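Local coordinates for protein HIRA (Homo sapiens, PDB 5YJE), which forms the trimeric HIRA subunit of the H3.3 histone chaperone complex and cooperates with ASF1A in replication-independent chromatin assembly, at the interface of chains A and B. Coordinates in Å, arbitrary orientation; residue numbers count along the deposited sequence, not the author numbering. Chains: chain A/B, Protein HIRA.

The interface of chains A and B. Residues chain A 69, 71, 76, 91; chain B 264, 268, 272.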
# COMPACT_ATOMS: atom_id res chain seq x y z
N THR A 69 6.18 -8.08 40.16
CA THR A 69 5.53 -7.22 41.14
C THR A 69 4.12 -6.93 40.66
O THR A 69 3.76 -7.21 39.52
CB THR A 69 6.32 -5.92 41.36
OG1 THR A 69 5.68 -5.14 42.37
CG2 THR A 69 6.38 -5.11 40.09
N VAL A 71 0.82 -3.99 40.91
CA VAL A 71 0.56 -2.57 41.10
C VAL A 71 -0.86 -2.30 40.63
O VAL A 71 -1.17 -2.48 39.45
CB VAL A 71 1.55 -1.71 40.31
CG1 VAL A 71 0.99 -0.33 40.12
CG2 VAL A 71 2.90 -1.65 41.00
N LEU A 76 3.27 -6.77 36.74
CA LEU A 76 4.24 -6.06 35.92
C LEU A 76 5.37 -6.99 35.51
O LEU A 76 5.80 -7.86 36.26
CB LEU A 76 4.86 -4.86 36.65
CG LEU A 76 3.95 -3.71 37.11
CD1 LEU A 76 4.77 -2.71 37.93
CD2 LEU A 76 3.27 -3.01 35.93
N VAL A 91 8.49 -1.14 32.35
CA VAL A 91 7.56 -2.18 32.76
C VAL A 91 6.53 -2.38 31.64
O VAL A 91 6.21 -1.45 30.90
CB VAL A 91 6.90 -1.83 34.11
CG1 VAL A 91 7.95 -1.83 35.26
CG2 VAL A 91 6.21 -0.47 34.05
N VAL B 264 5.05 -1.00 47.20
CA VAL B 264 6.23 -1.05 46.33
C VAL B 264 7.05 0.21 46.54
O VAL B 264 6.53 1.28 46.87
CB VAL B 264 5.87 -1.19 44.82
CG1 VAL B 264 5.11 -2.47 44.56
CG2 VAL B 264 5.07 0.03 44.31
N VAL B 268 9.15 1.93 41.43
CA VAL B 268 8.15 1.17 40.70
C VAL B 268 6.99 2.07 40.30
O VAL B 268 6.45 1.95 39.19
CB VAL B 268 7.68 -0.02 41.56
CG1 VAL B 268 6.62 -0.82 40.86
CG2 VAL B 268 8.86 -0.94 41.93
N THR B 272 5.79 2.78 36.47
CA THR B 272 4.41 2.65 36.01
C THR B 272 3.90 3.98 35.49
O THR B 272 3.20 4.02 34.47
CB THR B 272 3.51 2.11 37.11
OG1 THR B 272 3.45 3.05 38.18
CG2 THR B 272 4.00 0.77 37.61
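A:Leu76 and A:Val71, on neighbouring strands 74-83 and 68-71 of chain A, press against B:Val268 and B:Thr272, one turn apart on the amino-terminal half of helix 266-286 of chain B. The patch is thus a sheet-against-helix contact in the C-terminal part of HIRA, between two copies of one protein. At its centre the A:Leu76 branch methyl CD1 lies 3.6 Å from the methyl CG2 of B:Thr272, the two side chains meeting almost perpendicularly. The same CD1 also reaches CG1 of B:Val268, at 3.9 Å, and so bridges successive turns of the helix. A:Val71 straddles the pair in its turn: its CG2 is 3.8 Å from B:Val268 CG1, the two valines passing antiparallel, while its CG1 points tip to tip at B:Thr272 CG2, 4.1 Å away. In B:Val268, CG1 stands opposite the backbone N (chi1 179°), which directs this methyl at both A:Val71 and A:Leu76. B:Thr272 has CG2 trans to its carbonyl carbon (chi1 65° for OG1), presenting the methyl to chain A while its hydroxyl OG1 makes a weak 3.4 Å hydrogen bond to B:Val268 O, within its own helix. At one end, ahead of the helix, B:Val264 sets CG1 against the hydroxyl OG1 of A:Thr69 at 3.5 Å, a van der Waals contact at about a right angle. At the other end A:Val91, on strand 86-92, makes marginal contact through CG2, 4.1 Å from the backbone N of B:Thr272. Among these residues the contact across is mainly methyl packing, setting a helix of one copy on the strands of another, and probably contributing to the HIRA trimer that the chaperone complex needs for activity.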